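Local coordinates for protein amide synthase (Vibrio cholerae, PDB 1L5A) that acts as a nonribosomal peptide synthetase condensation enzyme, an amide synthase associated with biosynthesis of the siderophore vibriobactin, at residues Leu3-Phe8 against Pro272-Asn277; Arg40-Thr45 against Met135-Arg140; Gln74-His79 against Pro84-Gln89; Gln92-Ser97 against Val353-Ser358; Ala103-His108 against His125-Asp130. All blocks are in the same frame, centred on the assembly; numbering follows the deposited sequence.

Contact 1: residues Leu3-Phe8 against Pro272-Asn277; sequences LAQKPF and PGLMVN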
# COMPACT_ATOMS: atom_id res chain seq x y z
N LEU A 3 21.75 -1.77 8.36
CA LEU A 3 22.63 -0.85 7.66
C LEU A 3 22.77 0.46 8.45
O LEU A 3 23.88 0.96 8.66
CB LEU A 3 22.08 -0.57 6.27
CG LEU A 3 22.94 0.35 5.40
CD1 LEU A 3 24.33 -0.24 5.22
CD2 LEU A 3 22.24 0.54 4.07
N ALA A 4 21.65 1.01 8.91
CA ALA A 4 21.67 2.25 9.67
C ALA A 4 22.53 2.18 10.96
O ALA A 4 22.96 3.23 11.47
CB ALA A 4 20.24 2.69 10.00
N GLN A 5 22.77 0.98 11.48
CA GLN A 5 23.58 0.83 12.69
C GLN A 5 25.07 0.68 12.38
O GLN A 5 25.91 1.00 13.23
CB GLN A 5 23.13 -0.38 13.53
CG GLN A 5 21.69 -0.28 14.07
CD GLN A 5 21.19 -1.58 14.70
OE1 GLN A 5 21.11 -2.61 14.04
NE2 GLN A 5 20.86 -1.53 15.98
N LYS A 6 25.40 0.18 11.19
CA LYS A 6 26.79 -0.03 10.79
C LYS A 6 27.71 1.20 10.99
O LYS A 6 28.75 1.10 11.64
CB LYS A 6 26.86 -0.48 9.32
CG LYS A 6 26.14 -1.78 8.98
CD LYS A 6 27.03 -3.01 9.12
CE LYS A 6 26.25 -4.34 8.94
NZ LYS A 6 25.71 -4.60 7.56
N PRO A 7 27.33 2.37 10.45
CA PRO A 7 28.25 3.49 10.67
C PRO A 7 28.55 3.80 12.13
O PRO A 7 29.67 4.17 12.45
CB PRO A 7 27.59 4.66 9.91
CG PRO A 7 26.16 4.27 9.81
CD PRO A 7 26.17 2.77 9.65
N PHE A 8 27.57 3.62 13.02
CA PHE A 8 27.84 3.88 14.44
C PHE A 8 28.82 2.84 14.96
O PHE A 8 29.74 3.14 15.71
CB PHE A 8 26.55 3.83 15.28
CG PHE A 8 25.63 4.99 15.02
CD1 PHE A 8 24.50 4.84 14.23
CD2 PHE A 8 25.93 6.25 15.52
CE1 PHE A 8 23.68 5.93 13.93
CE2 PHE A 8 25.12 7.35 15.22
CZ PHE A 8 23.99 7.19 14.42
N PRO A 272 10.66 1.71 19.94
CA PRO A 272 11.79 2.61 20.16
C PRO A 272 13.03 1.94 19.56
O PRO A 272 13.22 0.74 19.72
CB PRO A 272 11.85 2.71 21.68
CG PRO A 272 10.38 2.63 22.07
CD PRO A 272 9.90 1.48 21.19
N GLY A 273 13.83 2.71 18.84
CA GLY A 273 15.03 2.16 18.23
C GLY A 273 15.71 3.17 17.33
O GLY A 273 15.44 4.37 17.41
N LEU A 274 16.59 2.70 16.45
CA LEU A 274 17.29 3.57 15.52
C LEU A 274 16.67 3.49 14.13
O LEU A 274 16.75 2.46 13.44
CB LEU A 274 18.77 3.20 15.43
CG LEU A 274 19.52 3.92 14.30
CD1 LEU A 274 19.28 5.43 14.42
CD2 LEU A 274 21.02 3.61 14.35
N MET A 275 16.04 4.57 13.70
CA MET A 275 15.45 4.55 12.38
C MET A 275 15.66 5.84 11.58
O MET A 275 15.49 5.85 10.37
CB MET A 275 13.94 4.24 12.48
CG MET A 275 13.60 2.84 12.94
SD MET A 275 13.37 2.65 14.74
CE MET A 275 13.17 0.88 14.83
N VAL A 276 16.02 6.92 12.27
CA VAL A 276 16.19 8.21 11.62
C VAL A 276 17.15 8.10 10.42
O VAL A 276 18.14 7.38 10.46
CB VAL A 276 16.65 9.30 12.65
CG1 VAL A 276 18.07 9.03 13.16
CG2 VAL A 276 16.56 10.64 12.04
N ASN A 277 16.83 8.83 9.36
CA ASN A 277 17.63 8.79 8.14
C ASN A 277 17.87 10.22 7.66
O ASN A 277 16.95 11.04 7.61
CB ASN A 277 16.86 7.99 7.09
CG ASN A 277 17.68 7.66 5.85
OD1 ASN A 277 18.89 7.52 5.91
ND2 ASN A 277 17.00 7.48 4.71
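Leu274 carries nearly all of the meeting with residues 3-8, and it does so through one methyl group. Its CG lies anti to the backbone N (chi1 171°), which sends CD2 out from the 272-277 loop towards the chain at residues 4-8. The apolar contacts all converge on that methyl. Leu274 CD2 lies 3.6 Å from Phe8 CE1 and 3.7 Å from Phe8 CD1, approaching the CD1-CE1 bond of the ring obliquely. Beside it, the aliphatic part of Gln5 and the leucine slide past each other in opposite directions, with Gln5 CG 4.0 Å from Leu274 CD2. A third approach is to the backbone: Ala4 O stands 3.5 Å from Leu274 CD2, a van der Waals contact between a carbonyl and a methyl.

No hydrogen bond passes between the two segments; their polar groups turn to third parties. The amide of Gln5 is held at both ends, OE1 accepting from Leu2 N and NE2 donating to Ile127 O, which fixes the rotation of the group while its CG faces the leucine. On the other segment, the backbone N atoms of Met275 and Val276 both bond to Asp130 OD2. The ring of Phe8 also meets that of His126, with planes about 15° apart.

The chemistry implies a division of labour: the contact between the segments is van der Waals and passes through one buried leucine methyl, while the 125-130 loop, bonded to Gln5 on one segment and to Met275 and Val276 on the other, supplies polar ties.

Contact 2: residues Arg40-Thr45 against Met135-Arg140; sequences RALHLT and MLFEQR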
# COMPACT_ATOMS: atom_id res chain seq x y z
N ARG A 40 8.25 1.76 39.31
CA ARG A 40 7.57 0.65 38.66
C ARG A 40 7.34 1.06 37.20
O ARG A 40 7.60 0.30 36.27
CB ARG A 40 6.22 0.41 39.34
CG ARG A 40 5.33 -0.61 38.65
CD ARG A 40 5.89 -2.01 38.77
NE ARG A 40 4.97 -3.01 38.24
CZ ARG A 40 5.32 -4.26 37.95
NH1 ARG A 40 6.58 -4.65 38.15
NH2 ARG A 40 4.43 -5.10 37.47
N ALA A 41 6.82 2.28 37.03
CA ALA A 41 6.58 2.81 35.69
C ALA A 41 7.84 2.73 34.83
O ALA A 41 7.77 2.27 33.69
CB ALA A 41 6.11 4.26 35.77
N LEU A 42 9.00 3.15 35.38
CA LEU A 42 10.23 3.11 34.60
C LEU A 42 10.61 1.66 34.29
O LEU A 42 11.01 1.36 33.17
CB LEU A 42 11.37 3.83 35.33
CG LEU A 42 12.79 3.77 34.73
CD1 LEU A 42 12.84 4.45 33.39
CD2 LEU A 42 13.75 4.44 35.65
N HIS A 43 10.47 0.77 35.27
CA HIS A 43 10.77 -0.65 35.09
C HIS A 43 9.86 -1.26 34.02
O HIS A 43 10.28 -2.12 33.23
CB HIS A 43 10.54 -1.40 36.40
CG HIS A 43 10.52 -2.89 36.24
ND1 HIS A 43 11.65 -3.67 36.33
CD2 HIS A 43 9.50 -3.74 35.97
CE1 HIS A 43 11.33 -4.93 36.12
NE2 HIS A 43 10.03 -5.00 35.89
N LEU A 44 8.60 -0.84 34.00
CA LEU A 44 7.67 -1.34 33.00
C LEU A 44 8.06 -0.81 31.61
O LEU A 44 8.19 -1.58 30.65
CB LEU A 44 6.23 -0.91 33.33
CG LEU A 44 5.55 -1.64 34.50
CD1 LEU A 44 4.14 -1.09 34.67
CD2 LEU A 44 5.49 -3.15 34.22
N THR A 45 8.28 0.50 31.50
CA THR A 45 8.63 1.06 30.21
C THR A 45 9.82 0.38 29.56
O THR A 45 9.76 -0.01 28.38
CB THR A 45 8.95 2.54 30.32
OG1 THR A 45 7.81 3.22 30.83
CG2 THR A 45 9.30 3.08 28.95
N MET A 135 11.90 10.17 22.87
CA MET A 135 10.63 10.72 23.31
C MET A 135 9.59 9.61 23.46
O MET A 135 8.77 9.69 24.38
CB MET A 135 10.16 11.86 22.39
CG MET A 135 9.32 11.50 21.22
SD MET A 135 7.59 11.15 21.61
CE MET A 135 7.24 10.29 20.06
N LEU A 136 9.62 8.59 22.61
CA LEU A 136 8.68 7.48 22.75
C LEU A 136 8.90 6.87 24.13
O LEU A 136 7.94 6.57 24.83
CB LEU A 136 8.91 6.40 21.70
CG LEU A 136 8.35 6.61 20.29
CD1 LEU A 136 8.73 5.43 19.41
CD2 LEU A 136 6.83 6.78 20.33
N PHE A 137 10.16 6.71 24.52
CA PHE A 137 10.48 6.16 25.84
C PHE A 137 9.92 7.07 26.94
O PHE A 137 9.45 6.59 27.98
CB PHE A 137 12.00 6.05 26.00
CG PHE A 137 12.46 5.97 27.43
CD1 PHE A 137 12.51 4.75 28.11
CD2 PHE A 137 12.85 7.13 28.12
CE1 PHE A 137 12.95 4.67 29.44
CE2 PHE A 137 13.30 7.07 29.46
CZ PHE A 137 13.35 5.84 30.13
N GLU A 138 9.95 8.38 26.72
CA GLU A 138 9.48 9.32 27.72
C GLU A 138 7.98 9.31 27.86
O GLU A 138 7.45 9.30 28.96
CB GLU A 138 10.00 10.73 27.41
CG GLU A 138 11.54 10.77 27.38
CD GLU A 138 12.11 12.09 26.93
OE1 GLU A 138 11.46 12.77 26.10
OE2 GLU A 138 13.23 12.44 27.38
N GLN A 139 7.29 9.30 26.73
CA GLN A 139 5.84 9.28 26.75
C GLN A 139 5.32 7.98 27.38
O GLN A 139 4.36 7.98 28.15
CB GLN A 139 5.30 9.47 25.32
CG GLN A 139 5.60 10.84 24.70
CD GLN A 139 5.13 12.00 25.58
OE1 GLN A 139 3.96 12.06 25.97
NE2 GLN A 139 6.04 12.93 25.89
N ARG A 140 5.98 6.88 27.07
CA ARG A 140 5.59 5.60 27.63
C ARG A 140 5.78 5.67 29.17
O ARG A 140 4.92 5.24 29.94
CB ARG A 140 6.44 4.49 27.03
CG ARG A 140 5.94 3.09 27.33
CD ARG A 140 4.47 2.95 27.03
NE ARG A 140 3.99 1.60 27.31
CZ ARG A 140 2.72 1.27 27.49
NH1 ARG A 140 1.77 2.18 27.44
NH2 ARG A 140 2.40 0.02 27.76
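Ala41 O is gripped twice by Thr45, the residue that packs against both Phe137 and Arg140. Besides the helical bond from Thr45 N (2.9 Å to Ala41 O), Thr45 OG1 donates to Ala41 O at 3.0 Å, coming from above the carbonyl plane, 39° out of it. The buried hydroxyl is thus satisfied within its own helix. A chi1 of -60° sets OG1 beside the backbone N, in place for this bond, and leaves CG2 as the branch that faces helix 131-150.

That methyl sits between two neighbours about one helical turn apart. Thr45 CG2 is 3.7 Å from Phe137 CD1, meeting the ring obliquely, and likewise 3.7 Å from Arg140 CB. It also rests on the backbone, 3.6 Å from Phe137 O. Leu42 reaches a different part of the phenyl group: Leu42 CD1 comes to the edge, near the ring plane, 3.6 Å from Phe137 CZ. Arg140 contributes its backbone carbonyl and the CB-CG base of its chain; its guanidinium forms a salt bridge with Glu48 and bonds to Gln143 and to Thr155 O.

The axes of the two short segments approach to 9.9 Å at 136° between their N-to-C directions. This is an inclined packing, closer to antiparallel than to parallel, of helix 35-47 on helix 131-150, two helices of the condensation domain, the second of which begins at the glycine that ends the HHxxxDG motif.

Contact 3: residues Gln74-His79 against Pro84-Gln89; sequences QDLSIH and PLAWRQ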
# COMPACT_ATOMS: atom_id res chain seq x y z
N GLN A 74 18.18 5.49 44.06
CA GLN A 74 18.80 5.93 45.30
C GLN A 74 17.97 7.03 45.95
O GLN A 74 17.60 8.01 45.30
CB GLN A 74 20.23 6.42 45.06
CG GLN A 74 21.24 5.30 44.79
CD GLN A 74 22.63 5.83 44.43
OE1 GLN A 74 23.23 6.62 45.17
NE2 GLN A 74 23.16 5.38 43.29
N ASP A 75 17.65 6.82 47.22
CA ASP A 75 16.91 7.81 48.00
C ASP A 75 18.03 8.65 48.61
O ASP A 75 18.82 8.16 49.43
CB ASP A 75 16.12 7.13 49.13
CG ASP A 75 15.17 8.08 49.82
OD1 ASP A 75 15.54 9.26 49.96
OD2 ASP A 75 14.06 7.66 50.21
N LEU A 76 18.12 9.91 48.20
CA LEU A 76 19.18 10.77 48.70
C LEU A 76 18.64 11.85 49.58
O LEU A 76 19.41 12.67 50.08
CB LEU A 76 19.92 11.41 47.54
CG LEU A 76 20.69 10.48 46.62
CD1 LEU A 76 21.37 11.30 45.53
CD2 LEU A 76 21.72 9.73 47.41
N SER A 77 17.32 11.86 49.77
CA SER A 77 16.66 12.88 50.60
C SER A 77 17.27 13.01 52.00
O SER A 77 17.03 13.99 52.70
CB SER A 77 15.15 12.60 50.71
OG SER A 77 14.87 11.29 51.18
N ILE A 78 18.09 12.03 52.36
CA ILE A 78 18.76 12.01 53.66
C ILE A 78 19.96 12.95 53.70
O ILE A 78 20.21 13.60 54.71
CB ILE A 78 19.27 10.61 53.98
CG1 ILE A 78 18.58 9.58 53.08
CG2 ILE A 78 19.04 10.32 55.46
CD1 ILE A 78 19.09 8.15 53.24
N HIS A 79 20.71 13.02 52.60
CA HIS A 79 21.91 13.86 52.51
C HIS A 79 21.60 15.30 52.15
O HIS A 79 20.59 15.59 51.51
CB HIS A 79 22.87 13.26 51.48
CG HIS A 79 22.94 11.77 51.53
ND1 HIS A 79 23.35 11.08 52.66
CD2 HIS A 79 22.59 10.83 50.62
CE1 HIS A 79 23.26 9.78 52.43
NE2 HIS A 79 22.80 9.60 51.21
N PRO A 84 24.33 17.37 44.34
CA PRO A 84 25.70 17.14 43.89
C PRO A 84 26.04 15.65 43.87
O PRO A 84 26.78 15.17 43.01
CB PRO A 84 26.52 17.92 44.90
CG PRO A 84 25.67 19.12 45.11
CD PRO A 84 24.28 18.51 45.27
N LEU A 85 25.48 14.91 44.81
CA LEU A 85 25.76 13.49 44.86
C LEU A 85 25.19 12.81 43.61
O LEU A 85 25.85 11.99 42.97
CB LEU A 85 25.17 12.86 46.12
CG LEU A 85 26.02 11.77 46.78
CD1 LEU A 85 26.63 10.83 45.71
CD2 LEU A 85 27.14 12.44 47.61
N ALA A 86 23.95 13.17 43.25
CA ALA A 86 23.31 12.59 42.09
C ALA A 86 24.10 12.96 40.81
O ALA A 86 24.46 12.07 40.02
CB ALA A 86 21.86 13.06 41.99
N TRP A 87 24.39 14.25 40.63
CA TRP A 87 25.14 14.66 39.44
C TRP A 87 26.55 14.12 39.28
O TRP A 87 27.05 14.06 38.16
CB TRP A 87 25.14 16.19 39.31
CG TRP A 87 23.81 16.67 38.83
CD1 TRP A 87 22.76 17.09 39.59
CD2 TRP A 87 23.34 16.69 37.47
NE1 TRP A 87 21.67 17.37 38.81
CE2 TRP A 87 22.00 17.13 37.50
CE3 TRP A 87 23.93 16.38 36.24
CZ2 TRP A 87 21.23 17.27 36.34
CZ3 TRP A 87 23.17 16.51 35.09
CH2 TRP A 87 21.83 16.96 35.15
N ARG A 88 27.21 13.71 40.36
CA ARG A 88 28.55 13.16 40.21
C ARG A 88 28.41 11.81 39.53
O ARG A 88 29.24 11.42 38.72
CB ARG A 88 29.24 12.91 41.56
CG ARG A 88 29.62 14.13 42.34
CD ARG A 88 30.14 13.73 43.71
NE ARG A 88 30.49 14.91 44.51
CZ ARG A 88 30.71 14.88 45.82
NH1 ARG A 88 30.63 13.74 46.49
NH2 ARG A 88 31.02 16.00 46.47
N GLN A 89 27.35 11.09 39.89
CA GLN A 89 27.15 9.76 39.33
C GLN A 89 26.63 9.86 37.91
O GLN A 89 26.89 8.98 37.09
CB GLN A 89 26.18 8.96 40.20
CG GLN A 89 26.70 8.70 41.62
CD GLN A 89 25.79 7.81 42.40
OE1 GLN A 89 25.83 6.59 42.25
NE2 GLN A 89 24.93 8.41 43.22
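Gln74 and Gln89 reach for each other from opposite directions and join through a pair of reciprocal amide hydrogen bonds. Gln89 NE2 donates to Gln74 OE1 at 3.1 Å, and Gln74 NE2 donates to Gln89 OE1, also at 3.1 Å, both bonds being nearly straight. The two amides are not coplanar: their planes are turned 47° apart. Each acceptor nevertheless lies almost in the amide plane of the group that donates to it, and the twist is taken up at the acceptors, where the donor is tilted 31° from the carbonyl plane of Gln74 and 19° from that of Gln89. Both chains run extended beyond CG, which lets them span the distance between strand and helix. A weak bond from Gln74 NE2 to Asp72 OD2 adds a second hold on one amide.

Next to this polar bridge the packing is apolar. Leu76 points its CD1 at the helix backbone, 3.9 Å from Ala86 N, and that methyl also touches Ala86 CB at 4.0 Å and Leu85 CB at 4.1 Å. The chain around Leu76 is shaped by an Asx turn, in which Asp75 OD1 accepts from Ser77 N, overlapping a type I turn from Leu76 to His79 that is closed by a bond from His79 N to Leu76 O at 2.9 Å.

Strand 72-75 is the outermost strand at one end of its sheet and runs parallel to strand 107-114, with helix 82-94 linking the two as a beta-alpha-beta unit. Tyr111 of strand 107-114 touches Gln74, Leu76, Ala86 and Gln89, so the polar and the apolar part both touch the neighbouring strand.

Contact 4: residues Gln92-Ser97 against Val353-Ser358; sequences QDLQRS and VLASGS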
# COMPACT_ATOMS: atom_id res chain seq x y z
N GLN A 92 29.58 10.55 35.98
CA GLN A 92 30.40 9.35 35.96
C GLN A 92 29.98 8.49 34.78
O GLN A 92 30.81 8.01 34.02
CB GLN A 92 30.23 8.58 37.27
CG GLN A 92 31.00 7.27 37.32
CD GLN A 92 32.49 7.47 37.09
OE1 GLN A 92 33.16 8.18 37.85
NE2 GLN A 92 33.02 6.85 36.03
N ASP A 93 28.67 8.29 34.60
CA ASP A 93 28.22 7.47 33.49
C ASP A 93 28.54 8.12 32.14
O ASP A 93 28.92 7.43 31.19
CB ASP A 93 26.73 7.17 33.61
CG ASP A 93 26.20 6.37 32.44
OD1 ASP A 93 25.62 6.99 31.52
OD2 ASP A 93 26.36 5.13 32.44
N LEU A 94 28.39 9.43 32.06
CA LEU A 94 28.72 10.14 30.83
C LEU A 94 30.21 9.94 30.51
O LEU A 94 30.59 9.82 29.35
CB LEU A 94 28.43 11.63 30.96
CG LEU A 94 26.95 11.95 30.87
CD1 LEU A 94 26.73 13.44 31.08
CD2 LEU A 94 26.42 11.51 29.51
N GLN A 95 31.04 9.90 31.53
CA GLN A 95 32.47 9.71 31.32
C GLN A 95 32.86 8.25 31.31
O GLN A 95 34.05 7.94 31.32
CB GLN A 95 33.26 10.42 32.42
CG GLN A 95 33.41 11.92 32.26
CD GLN A 95 34.27 12.55 33.36
OE1 GLN A 95 35.23 11.93 33.83
NE2 GLN A 95 33.94 13.78 33.76
N ARG A 96 31.90 7.33 31.29
CA ARG A 96 32.29 5.92 31.30
C ARG A 96 33.01 5.56 30.00
O ARG A 96 32.90 6.27 28.99
CB ARG A 96 31.08 5.00 31.52
CG ARG A 96 30.44 4.46 30.26
CD ARG A 96 29.71 5.53 29.49
NE ARG A 96 29.06 5.00 28.30
CZ ARG A 96 28.21 5.69 27.55
NH1 ARG A 96 27.91 6.94 27.87
NH2 ARG A 96 27.68 5.14 26.46
N SER A 97 33.77 4.46 30.04
CA SER A 97 34.54 3.96 28.90
C SER A 97 33.66 3.76 27.65
O SER A 97 34.15 3.79 26.52
CB SER A 97 35.22 2.64 29.26
OG SER A 97 34.27 1.60 29.44
N VAL A 353 18.99 17.73 27.85
CA VAL A 353 19.76 16.91 26.93
C VAL A 353 21.21 16.95 27.40
O VAL A 353 21.84 17.99 27.35
CB VAL A 353 19.66 17.46 25.48
CG1 VAL A 353 20.53 16.65 24.56
CG2 VAL A 353 18.21 17.45 25.01
N LEU A 354 21.73 15.82 27.88
CA LEU A 354 23.09 15.74 28.41
C LEU A 354 24.09 15.26 27.39
O LEU A 354 25.30 15.48 27.55
CB LEU A 354 23.14 14.80 29.61
CG LEU A 354 22.30 15.21 30.81
CD1 LEU A 354 22.40 14.13 31.88
CD2 LEU A 354 22.79 16.55 31.32
N ALA A 355 23.58 14.58 26.36
CA ALA A 355 24.41 14.07 25.28
C ALA A 355 23.50 13.79 24.08
O ALA A 355 22.34 13.37 24.25
CB ALA A 355 25.11 12.79 25.72
N SER A 356 24.02 14.02 22.87
CA SER A 356 23.22 13.76 21.68
C SER A 356 24.02 13.66 20.40
O SER A 356 23.64 14.23 19.38
CB SER A 356 22.13 14.81 21.50
OG SER A 356 22.71 16.09 21.44
N GLY A 357 25.11 12.91 20.45
CA GLY A 357 25.91 12.74 19.26
C GLY A 357 27.00 13.77 19.13
O GLY A 357 27.41 14.40 20.11
N SER A 358 27.47 13.94 17.90
CA SER A 358 28.54 14.88 17.62
C SER A 358 28.13 15.89 16.56
O SER A 358 27.50 15.54 15.55
CB SER A 358 29.79 14.10 17.19
OG SER A 358 29.43 13.03 16.33
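Leu94 sets one methyl against Leu354 and the other against Ala355. Leu94 CD1 lies 4.1 Å from Leu354 CB, and Leu94 CD2 lies 4.2 Å from Ala355 CB. The conformation of Leu94 explains this split: with chi1 at -76° its CG stands beside the backbone N and anti to the carbonyl carbon, and chi2 near 180° turns the two branches of CG towards successive residues of the strand. Leu354 adopts nearly the same shape (chi1 -62°), yet the two leucines cross at about a right angle, and the nearest atom of Leu354 to Leu94 is CB. The side chain of Leu354 also touches Trp87 and Ile90 of the same helix. Contact is light, and no hydrogen bond joins the segments.

Leu94 comes at the very end of helix 82-94, as Gln95 is the first residue to leave helical geometry. The preceding residue, Asp93, turns to the sheet, forming a salt bridge with Arg123 and a hydrogen bond with Tyr121 OH. Leu94 itself also rests on Tyr121 and on Ala24.

Two consecutive residues, Leu354 and Ala355, both lie opposite Ala24 of strand 22-30, and both CB atoms point towards the helix. This is a classic beta bulge, placed on the outermost strand 348-356 of the mixed sheet that helix 82-94 covers.

Contact 5: residues Ala103-His108 against His125-Asp130; sequences APITSH and HHIVLD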
# COMPACT_ATOMS: atom_id res chain seq x y z
N ALA A 103 28.61 -5.52 26.29
CA ALA A 103 28.22 -4.68 27.42
C ALA A 103 26.80 -4.10 27.32
O ALA A 103 26.18 -4.08 26.25
CB ALA A 103 29.23 -3.56 27.59
N PRO A 104 26.25 -3.62 28.44
CA PRO A 104 24.90 -3.06 28.39
C PRO A 104 24.96 -1.75 27.63
O PRO A 104 25.82 -0.92 27.89
CB PRO A 104 24.55 -2.83 29.87
CG PRO A 104 25.55 -3.68 30.64
CD PRO A 104 26.79 -3.59 29.81
N ILE A 105 24.02 -1.54 26.71
CA ILE A 105 23.99 -0.32 25.93
C ILE A 105 23.27 0.82 26.62
O ILE A 105 23.44 1.97 26.24
CB ILE A 105 23.33 -0.56 24.55
CG1 ILE A 105 23.94 -1.78 23.87
CG2 ILE A 105 23.55 0.64 23.66
CD1 ILE A 105 25.40 -1.66 23.57
N THR A 106 22.46 0.53 27.62
CA THR A 106 21.78 1.64 28.28
C THR A 106 22.02 1.67 29.79
O THR A 106 22.55 0.74 30.36
CB THR A 106 20.25 1.63 28.03
OG1 THR A 106 19.63 0.65 28.87
CG2 THR A 106 19.96 1.31 26.57
N SER A 107 21.61 2.77 30.41
CA SER A 107 21.75 2.95 31.85
C SER A 107 20.51 3.70 32.33
O SER A 107 20.00 4.59 31.64
CB SER A 107 23.02 3.75 32.16
OG SER A 107 23.29 3.81 33.55
N HIS A 108 20.03 3.35 33.52
CA HIS A 108 18.85 3.99 34.09
C HIS A 108 19.07 4.28 35.56
O HIS A 108 19.26 3.37 36.37
CB HIS A 108 17.62 3.09 33.88
CG HIS A 108 17.48 2.63 32.47
ND1 HIS A 108 16.87 3.40 31.50
CD2 HIS A 108 18.00 1.56 31.82
CE1 HIS A 108 17.03 2.83 30.32
NE2 HIS A 108 17.72 1.71 30.49
N HIS A 125 23.13 4.36 23.67
CA HIS A 125 24.04 4.66 22.59
C HIS A 125 23.17 4.90 21.35
O HIS A 125 22.14 4.25 21.15
CB HIS A 125 24.98 3.49 22.36
CG HIS A 125 26.06 3.77 21.37
ND1 HIS A 125 25.83 3.82 20.01
CD2 HIS A 125 27.37 4.05 21.55
CE1 HIS A 125 26.96 4.12 19.40
NE2 HIS A 125 27.91 4.26 20.30
N HIS A 126 23.58 5.84 20.51
CA HIS A 126 22.81 6.13 19.31
C HIS A 126 22.52 4.91 18.43
O HIS A 126 21.64 4.95 17.57
CB HIS A 126 23.57 7.17 18.49
CG HIS A 126 22.78 8.40 18.21
ND1 HIS A 126 21.83 8.47 17.22
CD2 HIS A 126 22.78 9.61 18.82
CE1 HIS A 126 21.27 9.66 17.23
NE2 HIS A 126 21.83 10.37 18.19
N ILE A 127 23.26 3.83 18.64
CA ILE A 127 23.10 2.63 17.84
C ILE A 127 21.83 1.82 18.16
O ILE A 127 21.48 0.90 17.41
CB ILE A 127 24.36 1.72 17.95
CG1 ILE A 127 24.42 0.75 16.79
CG2 ILE A 127 24.34 0.92 19.25
CD1 ILE A 127 25.75 0.08 16.70
N VAL A 128 21.15 2.15 19.26
CA VAL A 128 19.89 1.47 19.60
C VAL A 128 18.77 2.47 19.88
O VAL A 128 17.65 2.07 20.22
CB VAL A 128 20.01 0.53 20.83
CG1 VAL A 128 20.99 -0.61 20.54
CG2 VAL A 128 20.40 1.34 22.04
N LEU A 129 19.04 3.76 19.70
CA LEU A 129 18.05 4.78 19.96
C LEU A 129 18.36 6.13 19.30
O LEU A 129 19.51 6.58 19.33
CB LEU A 129 17.92 4.99 21.48
CG LEU A 129 16.62 5.67 21.94
CD1 LEU A 129 15.46 4.66 21.81
CD2 LEU A 129 16.76 6.16 23.40
N ASP A 130 17.34 6.76 18.72
CA ASP A 130 17.49 8.08 18.12
C ASP A 130 16.60 9.05 18.91
O ASP A 130 16.07 8.69 19.96
CB ASP A 130 17.10 8.10 16.63
CG ASP A 130 15.74 7.47 16.34
OD1 ASP A 130 14.79 7.65 17.16
OD2 ASP A 130 15.61 6.80 15.28
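With chi1 at -50°, Ile105 holds its CG2 branch anti to the backbone N and pointed into the 125-130 loop, while His125 (chi1 -173°) swings its ring away and leaves CB to receive that methyl. Ile105 CG2 lies 3.4 Å from His125 CB. The same methyl is 3.6 Å from Val128 CG2, the branch lodged between the backbone N and the carbonyl carbon of its residue, and Ile127 CG2 is more distant at 4.5 Å. One isoleucine methyl thus touches both ends of the 125-128 turn.

The turn is held by its own bonds. Ile127 N donates to His125 ND1 at 2.9 Å, lying in the ring plane and fixing the imidazole's rotation, and Val128 N donates to His125 O at 3.0 Å. Further on, Asp130 occupies the N-cap position of helix 131-150, its OD1 accepting from Gly133 N and forming a salt bridge with Arg263.

Residues 125-130 with the glycine that follows read His-His-Ile-Val-Leu-Asp-Gly, the HHxxxDG signature of condensation domains, which marks their active site; Ile105 packs against this loop through His125 and Val128.

How the contacts relate
Contacts 1, 2 and 5 are buried, contact 3 is partly so, and contact 4 is a surface contact. The loop 125-130 of contact 5 ties directly to both segments of contact 1, the centres of the two contacts being about 12 Å apart, so these two form one neighbourhood around the HHxxxDG motif. Contact 2 uses the helix that follows this loop and touches contact 1 where Leu136 packs on Pro272. Contacts 3 and 4 share helix 82-94, at different points along it, and reach opposite outer strands of one sheet. Packing across contacts 1, 2, 4 and 5 is mainly apolar, with no hydrogen bond between segments; the paired glutamine amides set contact 3 apart.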